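Putative capsid protein of prophage (Escherichia coli CFT073, PDB 3BQW) probably serves as the major capsid protein of a prophage, a subunit related to phage major capsid protein E that would assemble into the viral shell. Local coordinates at residues T44-L49 against I82-M87; V293-I298 against T331-Q336; V39-T44 against A308-F313. All coordinates share one frame; numbering follows the deposited sequence.

The three contacts form one cluster, and their chemistry follows their depth. Interaction 2 is the core contact, wholly buried, with an antiparallel strand pairing and apolar side chains beside it. Interaction 1, partly buried, keeps one two-bond backbone bridge and shades into polar side chains at its outer end. Interaction 3, at the surface, replaces strand pairing with a glutamine amide, two waters and a methionine. Interactions 2 and 3 reach the same mixed sheet, where strands 38-41 and 292-295 are neighbours, while Thr44 belongs to both 1 and 3. Met87 N to Ser333 O and Ile298 N to Thr309 O, probable hydrogen bonds, tie interactions 1 and 3 respectively to interaction 2.

Interaction 1 of 3, residues T44-L49 against I82-M87; sequences TQNIML and IKPGYM
A minimal two-stranded antiparallel sheet, strand 47-48 against 81-82, joins these segments. It closes the base of an excursion containing the 61-79 hairpin, which precedes the long helix 113-146, as the E-loop precedes the spine helix in HK97-type capsid proteins. Thr44 braces the turn before the strand, its OG1 giving a hydrogen bond to Asn46 O (2.7 Å) nearly along the C=O axis. Gln45, extended with CG anti to the backbone N (chi1 -179°), slants across the bent Lys83 chain; NE2 lies 3.3 Å from Lys83 CE, and one water accepts from both Gln45 NE2 and Lys83 NZ. Asn46 crosses Lys83 at about a right angle, and its ND2 is buried without a partner in the model. At Ile47 the backbones lock as a hydrogen-bonded pair. Ile47 N reaches Ile82 O at 2.9 Å with a bent angle of 146°, whereas the return bond from Ile82 N to Ile47 O is nearly straight at 173°. Both side chains fall on one face, where Ile82 also meets Tyr159 and Ile161 of strand 159-162. Leu49 finishes the apolar end, setting CD1 3.9 Å from Ile82 CG1.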
loop_
_atom_site.group_PDB
_atom_site.type_symbol
_atom_site.label_atom_id
_atom_site.label_comp_id
_atom_site.label_asym_id
_atom_site.label_seq_id
_atom_site.Cartn_x
_atom_site.Cartn_y
_atom_site.Cartn_z
ATOM N N THR A 44 15.841 -14.800 -5.230
ATOM C CA THR A 44 16.998 -13.967 -4.898
ATOM C C THR A 44 16.583 -12.872 -3.893
ATOM O O THR A 44 15.410 -12.468 -3.805
ATOM C CB THR A 44 17.592 -13.357 -6.155
ATOM O OG1 THR A 44 16.555 -12.709 -6.901
ATOM C CG2 THR A 44 18.228 -14.449 -7.036
ATOM N N GLN A 45 17.561 -12.431 -3.120
ATOM C CA GLN A 45 17.383 -11.379 -2.147
ATOM C C GLN A 45 16.878 -10.138 -2.820
ATOM O O GLN A 45 15.955 -9.498 -2.323
ATOM C CB GLN A 45 18.702 -11.065 -1.469
ATOM C CG GLN A 45 18.609 -9.988 -0.429
ATOM C CD GLN A 45 19.964 -9.675 0.189
ATOM O OE1 GLN A 45 21.003 -10.057 -0.349
ATOM N NE2 GLN A 45 19.955 -8.974 1.316
ATOM N N ASN A 46 17.513 -9.792 -3.940
ATOM C CA ASN A 46 17.122 -8.652 -4.721
ATOM C C ASN A 46 16.099 -9.005 -5.767
ATOM O O ASN A 46 16.078 -10.109 -6.289
ATOM C CB ASN A 46 18.337 -8.016 -5.397
ATOM C CG ASN A 46 19.346 -7.532 -4.402
ATOM O OD1 ASN A 46 20.549 -7.641 -4.604
ATOM N ND2 ASN A 46 18.859 -7.022 -3.301
ATOM N N ILE A 47 15.265 -8.020 -6.065
ATOM C CA ILE A 47 14.278 -8.102 -7.122
ATOM C C ILE A 47 15.008 -7.928 -8.447
ATOM O O ILE A 47 15.683 -6.919 -8.665
ATOM C CB ILE A 47 13.182 -6.999 -6.992
ATOM C CG1 ILE A 47 12.471 -7.050 -5.633
ATOM C CG2 ILE A 47 12.173 -7.094 -8.146
ATOM C CD1 ILE A 47 12.003 -8.403 -5.284
ATOM N N MET A 48 14.845 -8.915 -9.323
ATOM C CA MET A 48 15.439 -8.915 -10.632
ATOM C C MET A 48 14.380 -8.670 -11.716
ATOM O O MET A 48 13.772 -9.612 -12.216
ATOM C CB MET A 48 16.152 -10.246 -10.844
ATOM C CG MET A 48 17.210 -10.562 -9.771
ATOM S SD MET A 48 18.445 -9.266 -9.489
ATOM C CE MET A 48 19.834 -10.295 -9.048
ATOM N N LEU A 49 14.182 -7.407 -12.082
ATOM C CA LEU A 49 13.012 -6.996 -12.851
ATOM C C LEU A 49 13.033 -7.511 -14.289
ATOM O O LEU A 49 11.990 -7.771 -14.872
ATOM C CB LEU A 49 12.872 -5.474 -12.861
ATOM C CG LEU A 49 12.525 -4.751 -11.561
ATOM C CD1 LEU A 49 12.438 -3.209 -11.795
ATOM C CD2 LEU A 49 11.225 -5.289 -10.931
ATOM N N ILE A 82 16.793 -4.326 -8.015
ATOM C CA ILE A 82 16.250 -3.476 -6.963
ATOM C C ILE A 82 16.411 -4.186 -5.618
ATOM O O ILE A 82 16.014 -5.332 -5.472
ATOM C CB ILE A 82 14.739 -3.192 -7.188
ATOM C CG1 ILE A 82 14.481 -2.583 -8.577
ATOM C CG2 ILE A 82 14.164 -2.320 -6.050
ATOM C CD1 ILE A 82 14.955 -1.190 -8.763
ATOM N N LYS A 83 16.981 -3.500 -4.637
ATOM C CA LYS A 83 17.114 -4.042 -3.289
ATOM C C LYS A 83 15.885 -3.620 -2.472
ATOM O O LYS A 83 15.661 -2.455 -2.249
ATOM C CB LYS A 83 18.430 -3.565 -2.656
ATOM C CG LYS A 83 18.717 -4.091 -1.216
ATOM C CD LYS A 83 19.018 -5.618 -1.078
ATOM C CE LYS A 83 18.577 -6.194 0.286
ATOM N NZ LYS A 83 17.157 -5.800 0.793
ATOM N N PRO A 84 15.022 -4.576 -2.096
ATOM C CA PRO A 84 13.847 -4.189 -1.307
ATOM C C PRO A 84 14.154 -3.845 0.162
ATOM O O PRO A 84 15.157 -4.265 0.696
ATOM C CB PRO A 84 12.961 -5.416 -1.403
ATOM C CG PRO A 84 13.945 -6.551 -1.501
ATOM C CD PRO A 84 15.036 -6.021 -2.391
ATOM N N GLY A 85 13.287 -3.051 0.781
ATOM C CA GLY A 85 13.356 -2.800 2.208
ATOM C C GLY A 85 12.909 -4.056 2.943
ATOM O O GLY A 85 11.767 -4.474 2.819
ATOM N N TYR A 86 13.819 -4.665 3.690
ATOM C CA TYR A 86 13.518 -5.872 4.429
ATOM C C TYR A 86 12.832 -5.524 5.733
ATOM O O TYR A 86 13.304 -4.670 6.491
ATOM C CB TYR A 86 14.785 -6.669 4.704
ATOM C CG TYR A 86 14.526 -8.106 5.034
ATOM C CD1 TYR A 86 14.442 -9.052 4.026
ATOM C CD2 TYR A 86 14.399 -8.532 6.368
ATOM C CE1 TYR A 86 14.226 -10.367 4.314
ATOM C CE2 TYR A 86 14.175 -9.862 6.670
ATOM C CZ TYR A 86 14.095 -10.781 5.637
ATOM O OH TYR A 86 13.890 -12.124 5.874
ATOM N N MET A 87 11.711 -6.197 5.979
ATOM C CA MET A 87 10.901 -5.983 7.158
ATOM C C MET A 87 10.806 -7.271 7.984
ATOM O O MET A 87 10.717 -8.398 7.439
ATOM C CB MET A 87 9.489 -5.534 6.738
ATOM C CG MET A 87 9.386 -4.302 5.850
ATOM S SD MET A 87 7.631 -3.851 5.509
ATOM C CE MET A 87 7.336 -3.158 7.092
HETATM O O HOH W 1 16.894 -8.340 1.880
#

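Interaction 2 of 3, residues V293-I298 against T331-Q336; sequences VAYGAI and THSAPQ
Tyr295, Val293 and Pro335 share one side of this antiparallel strand pair, and the proline touches both of the others with its CB. The Tyr295 ring, sent out with CG anti to the carbonyl carbon (chi1 -68°), crosses Pro335 obliquely and brings CE1 to 3.5 Å from Pro335 CB. Val293 instead lies alongside the proline and points the same way, with CG1 3.7 Å from that same CB. Ser333 OG approaches the edge of the tyrosine ring near its plane, but its hydrogen bond goes to Met312 O. On the other face stand Ala294 and Gln336; the glutamine chain bends at chi2 (55°), so its amide leads away from the contact. Beyond the regular pairing, Ile298 slants across His332, its CG2 4.0 Å from His332 CB.

The backbone explains why a proline fits here. Pro335 and Tyr295 form a non-hydrogen-bonded pair, so the missing N-H costs no bond across the strands. The bonds fall on either side of it: Ala294 N to Gln336 O (2.8 Å), Gln336 N to Ala294 O (2.7 Å) and Gly296 N to Ala334 O (2.9 Å). As the strands diverge, a water takes over, accepting from Ala334 N and bridging it to Gly296 O.

Helix 113-146, probably the spine helix of an HK97-type fold, packs Val136 on Val293 and Pro335 and Ile132 on Ser333. Strand 38-41 runs parallel to 292-295 as its other neighbour, while Tyr314 of strand 314-319 meets both Ile298 and His332.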
loop_
_atom_site.group_PDB
_atom_site.type_symbol
_atom_site.label_atom_id
_atom_site.label_comp_id
_atom_site.label_asym_id
_atom_site.label_seq_id
_atom_site.Cartn_x
_atom_site.Cartn_y
_atom_site.Cartn_z
ATOM N N VAL A 293 3.398 -6.056 -6.670
ATOM C CA VAL A 293 4.278 -5.960 -5.514
ATOM C C VAL A 293 5.234 -7.115 -5.684
ATOM O O VAL A 293 4.833 -8.275 -5.779
ATOM C CB VAL A 293 3.537 -5.961 -4.129
ATOM C CG1 VAL A 293 4.545 -5.836 -2.971
ATOM C CG2 VAL A 293 2.541 -4.800 -4.054
ATOM N N ALA A 294 6.511 -6.769 -5.788
ATOM C CA ALA A 294 7.579 -7.734 -5.935
ATOM C C ALA A 294 8.125 -8.020 -4.554
ATOM O O ALA A 294 8.320 -7.105 -3.747
ATOM C CB ALA A 294 8.681 -7.191 -6.856
ATOM N N TYR A 295 8.375 -9.291 -4.278
ATOM C CA TYR A 295 8.919 -9.706 -2.976
ATOM C C TYR A 295 10.312 -10.319 -3.159
ATOM O O TYR A 295 10.484 -11.272 -3.922
ATOM C CB TYR A 295 7.978 -10.705 -2.308
ATOM C CG TYR A 295 6.670 -10.083 -1.901
ATOM C CD1 TYR A 295 6.444 -9.680 -0.584
ATOM C CD2 TYR A 295 5.649 -9.878 -2.842
ATOM C CE1 TYR A 295 5.215 -9.075 -0.214
ATOM C CE2 TYR A 295 4.441 -9.314 -2.477
ATOM C CZ TYR A 295 4.229 -8.908 -1.160
ATOM O OH TYR A 295 3.026 -8.321 -0.817
ATOM N N GLY A 296 11.300 -9.769 -2.461
ATOM C CA GLY A 296 12.610 -10.357 -2.452
ATOM C C GLY A 296 12.554 -11.592 -1.594
ATOM O O GLY A 296 11.616 -11.769 -0.821
ATOM N N ALA A 297 13.555 -12.448 -1.735
ATOM C CA ALA A 297 13.662 -13.667 -0.910
ATOM C C ALA A 297 13.716 -13.377 0.591
ATOM O O ALA A 297 14.317 -12.402 1.043
ATOM C CB ALA A 297 14.896 -14.519 -1.312
ATOM N N ILE A 298 13.095 -14.274 1.343
ATOM C CA ILE A 298 13.209 -14.290 2.789
ATOM C C ILE A 298 14.635 -14.708 3.141
ATOM O O ILE A 298 15.167 -15.661 2.554
ATOM C CB ILE A 298 12.211 -15.257 3.409
ATOM C CG1 ILE A 298 10.783 -14.947 2.927
ATOM C CG2 ILE A 298 12.314 -15.208 4.934
ATOM C CD1 ILE A 298 10.227 -13.654 3.486
ATOM N N THR A 331 7.147 -11.652 11.645
ATOM C CA THR A 331 6.867 -11.918 10.243
ATOM C C THR A 331 7.870 -11.174 9.334
ATOM O O THR A 331 7.945 -9.936 9.341
ATOM C CB THR A 331 5.426 -11.506 9.884
ATOM O OG1 THR A 331 4.523 -12.077 10.842
ATOM C CG2 THR A 331 5.056 -11.982 8.468
ATOM N N HIS A 332 8.626 -11.957 8.565
ATOM C CA HIS A 332 9.559 -11.462 7.558
ATOM C C HIS A 332 8.863 -11.185 6.233
ATOM O O HIS A 332 8.012 -11.948 5.798
ATOM C CB HIS A 332 10.667 -12.494 7.317
ATOM C CG HIS A 332 11.607 -12.648 8.468
ATOM N ND1 HIS A 332 11.196 -13.067 9.712
ATOM C CD2 HIS A 332 12.935 -12.425 8.568
ATOM C CE1 HIS A 332 12.234 -13.109 10.526
ATOM N NE2 HIS A 332 13.299 -12.705 9.859
ATOM N N SER A 333 9.242 -10.083 5.596
ATOM C CA SER A 333 8.767 -9.716 4.242
ATOM C C SER A 333 9.681 -8.654 3.606
ATOM O O SER A 333 10.212 -7.794 4.304
ATOM C CB SER A 333 7.337 -9.165 4.306
ATOM O OG SER A 333 6.737 -9.139 3.025
ATOM N N ALA A 334 9.826 -8.708 2.281
ATOM C CA ALA A 334 10.672 -7.755 1.537
ATOM C C ALA A 334 9.951 -7.283 0.280
ATOM O O ALA A 334 10.394 -7.548 -0.818
ATOM C CB ALA A 334 12.046 -8.396 1.184
ATOM N N PRO A 335 8.836 -6.569 0.453
ATOM C CA PRO A 335 8.009 -6.076 -0.645
ATOM C C PRO A 335 8.479 -4.766 -1.258
ATOM O O PRO A 335 9.025 -3.895 -0.562
ATOM C CB PRO A 335 6.655 -5.861 0.024
ATOM C CG PRO A 335 7.012 -5.435 1.419
ATOM C CD PRO A 335 8.263 -6.192 1.767
ATOM N N GLN A 336 8.237 -4.639 -2.565
ATOM C CA GLN A 336 8.467 -3.407 -3.311
ATOM C C GLN A 336 7.443 -3.312 -4.448
ATOM O O GLN A 336 7.408 -4.197 -5.305
ATOM C CB GLN A 336 9.862 -3.430 -3.938
ATOM C CG GLN A 336 10.197 -2.198 -4.792
ATOM C CD GLN A 336 10.031 -0.894 -4.035
ATOM O OE1 GLN A 336 10.539 -0.757 -2.918
ATOM N NE2 GLN A 336 9.323 0.076 -4.638
HETATM O O HOH W 2 9.513 -11.241 0.847
#

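Interaction 3 of 3, residues V39-T44 against A308-F313; sequences VATFST and ATQNMF
The segments run almost antiparallel (170° between their end-to-end directions) and come within 5.0 Å between Ser43 CA and Gln310 CA, yet no direct backbone-to-backbone hydrogen bond joins them. The contact lays the loop that leads from helix 301-305 to strand 314-319 against strand 38-41, which enters the mixed sheet parallel to strand 292-295, in what is probably the HK97-type fold of this capsid family.

The one direct hydrogen bond between the segments comes from the Gln310 side chain. Its CG stands anti to the backbone N (chi1 -172°) and the chain continues extended, crossing Thr41 at about a right angle. The aliphatic part slides past the threonine hydroxyl, with CG 3.5 Å from Thr41 OG1, before NE2 bonds to Thr41 O at 2.7 Å. This acceptor lies close to the plane of the glutamine amide, whereas the donor stands well above the carbonyl plane of Thr41. The hydrogen bond is moderately bent, with an angle of 148° at the hydrogen.

Thr41 divides its branches between two partners. Its OG1 occupies the crowded position between backbone N and carbonyl carbon, facing Gln310, while CG2 lies 3.8 Å from Met312 CG. The methionine then crosses Val39 at about a right angle, SD 4.0 Å from Val39 CG1, and also touches Tyr295 of the neighbouring strand.

Two waters bridge the segments, one of them between backbone atoms: it accepts from Asn311 N and bridges it to Phe42 O. The other links Ser43 O with the side-chain hydroxyl Thr309 OG1. The loop also braces itself: the CA-CB bond of Asn311 points away from segment 39-44, and ND2 donates to Ala308 O over 2.7 Å, from above the carbonyl plane.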
loop_
_atom_site.group_PDB
_atom_site.type_symbol
_atom_site.label_atom_id
_atom_site.label_comp_id
_atom_site.label_asym_id
_atom_site.label_seq_id
_atom_site.Cartn_x
_atom_site.Cartn_y
_atom_site.Cartn_z
ATOM N N VAL A 39 1.523 -10.069 -7.991
ATOM C CA VAL A 39 2.576 -10.464 -7.088
ATOM C C VAL A 39 3.623 -11.245 -7.855
ATOM O O VAL A 39 3.311 -11.987 -8.816
ATOM C CB VAL A 39 2.038 -11.302 -5.886
ATOM C CG1 VAL A 39 3.198 -12.030 -5.136
ATOM C CG2 VAL A 39 1.213 -10.408 -4.933
ATOM N N ALA A 40 4.872 -11.019 -7.466
ATOM C CA ALA A 40 5.964 -11.844 -7.903
ATOM C C ALA A 40 6.867 -12.047 -6.698
ATOM O O ALA A 40 7.258 -11.079 -6.039
ATOM C CB ALA A 40 6.727 -11.205 -9.092
ATOM N N THR A 41 7.181 -13.310 -6.404
ATOM C CA THR A 41 8.100 -13.641 -5.325
ATOM C C THR A 41 9.408 -14.108 -5.947
ATOM O O THR A 41 9.405 -14.935 -6.867
ATOM C CB THR A 41 7.525 -14.716 -4.381
ATOM O OG1 THR A 41 7.132 -15.868 -5.121
ATOM C CG2 THR A 41 6.314 -14.180 -3.610
ATOM N N PHE A 42 10.523 -13.569 -5.459
ATOM C CA PHE A 42 11.826 -13.899 -5.993
ATOM C C PHE A 42 12.569 -14.866 -5.074
ATOM O O PHE A 42 12.356 -14.866 -3.861
ATOM C CB PHE A 42 12.638 -12.608 -6.256
ATOM C CG PHE A 42 12.081 -11.781 -7.376
ATOM C CD1 PHE A 42 12.659 -11.810 -8.629
ATOM C CD2 PHE A 42 10.927 -11.033 -7.197
ATOM C CE1 PHE A 42 12.119 -11.074 -9.679
ATOM C CE2 PHE A 42 10.370 -10.309 -8.240
ATOM C CZ PHE A 42 10.969 -10.329 -9.481
ATOM N N SER A 43 13.426 -15.700 -5.674
ATOM C CA SER A 43 14.295 -16.618 -4.932
ATOM C C SER A 43 15.660 -15.995 -4.698
ATOM O O SER A 43 16.546 -16.595 -4.084
ATOM C CB SER A 43 14.457 -17.919 -5.717
ATOM O OG SER A 43 14.797 -17.594 -7.069
ATOM N N THR A 44 15.841 -14.800 -5.230
ATOM C CA THR A 44 16.998 -13.967 -4.898
ATOM C C THR A 44 16.583 -12.872 -3.893
ATOM O O THR A 44 15.410 -12.468 -3.805
ATOM C CB THR A 44 17.592 -13.357 -6.155
ATOM O OG1 THR A 44 16.555 -12.709 -6.901
ATOM C CG2 THR A 44 18.228 -14.449 -7.036
ATOM N N ALA A 308 12.500 -22.285 2.270
ATOM C CA ALA A 308 11.229 -21.512 2.265
ATOM C C ALA A 308 11.434 -19.984 2.011
ATOM O O ALA A 308 10.631 -19.127 2.447
ATOM C CB ALA A 308 10.489 -21.756 3.555
ATOM N N THR A 309 12.505 -19.664 1.277
ATOM C CA THR A 309 12.927 -18.295 1.016
ATOM C C THR A 309 12.025 -17.560 0.010
ATOM O O THR A 309 11.990 -16.316 -0.034
ATOM C CB THR A 309 14.390 -18.269 0.505
ATOM O OG1 THR A 309 14.460 -18.839 -0.815
ATOM C CG2 THR A 309 15.330 -19.049 1.462
ATOM N N GLN A 310 11.311 -18.320 -0.811
ATOM C CA GLN A 310 10.486 -17.728 -1.835
ATOM C C GLN A 310 9.097 -17.596 -1.279
ATOM O O GLN A 310 8.305 -18.515 -1.360
ATOM C CB GLN A 310 10.518 -18.557 -3.116
ATOM C CG GLN A 310 9.833 -17.887 -4.279
ATOM C CD GLN A 310 10.329 -18.354 -5.642
ATOM O OE1 GLN A 310 10.598 -19.534 -5.857
ATOM N NE2 GLN A 310 10.431 -17.412 -6.586
ATOM N N ASN A 311 8.810 -16.418 -0.721
ATOM C CA ASN A 311 7.606 -16.174 0.073
ATOM C C ASN A 311 7.309 -14.689 0.222
ATOM O O ASN A 311 8.233 -13.902 0.416
ATOM C CB ASN A 311 7.815 -16.753 1.486
ATOM C CG ASN A 311 7.168 -18.115 1.673
ATOM O OD1 ASN A 311 5.997 -18.301 1.342
ATOM N ND2 ASN A 311 7.928 -19.069 2.209
ATOM N N MET A 312 6.028 -14.315 0.161
ATOM C CA MET A 312 5.599 -12.961 0.513
ATOM C C MET A 312 5.925 -12.705 1.986
ATOM O O MET A 312 6.557 -11.707 2.343
ATOM C CB MET A 312 4.107 -12.764 0.270
ATOM C CG MET A 312 3.629 -12.954 -1.192
ATOM S SD MET A 312 1.885 -12.518 -1.383
ATOM C CE MET A 312 1.146 -13.799 -0.405
ATOM N N PHE A 313 5.519 -13.657 2.821
ATOM C CA PHE A 313 5.616 -13.571 4.282
ATOM C C PHE A 313 6.217 -14.833 4.835
ATOM O O PHE A 313 5.990 -15.922 4.309
ATOM C CB PHE A 313 4.223 -13.401 4.917
ATOM C CG PHE A 313 3.396 -12.338 4.264
ATOM C CD1 PHE A 313 3.815 -11.008 4.287
ATOM C CD2 PHE A 313 2.203 -12.664 3.628
ATOM C CE1 PHE A 313 3.061 -10.007 3.668
ATOM C CE2 PHE A 313 1.439 -11.683 3.008
ATOM C CZ PHE A 313 1.864 -10.352 3.020
HETATM O O HOH W 3 10.165 -14.234 -2.230
HETATM O O HOH W 4 16.532 -17.553 -1.694
#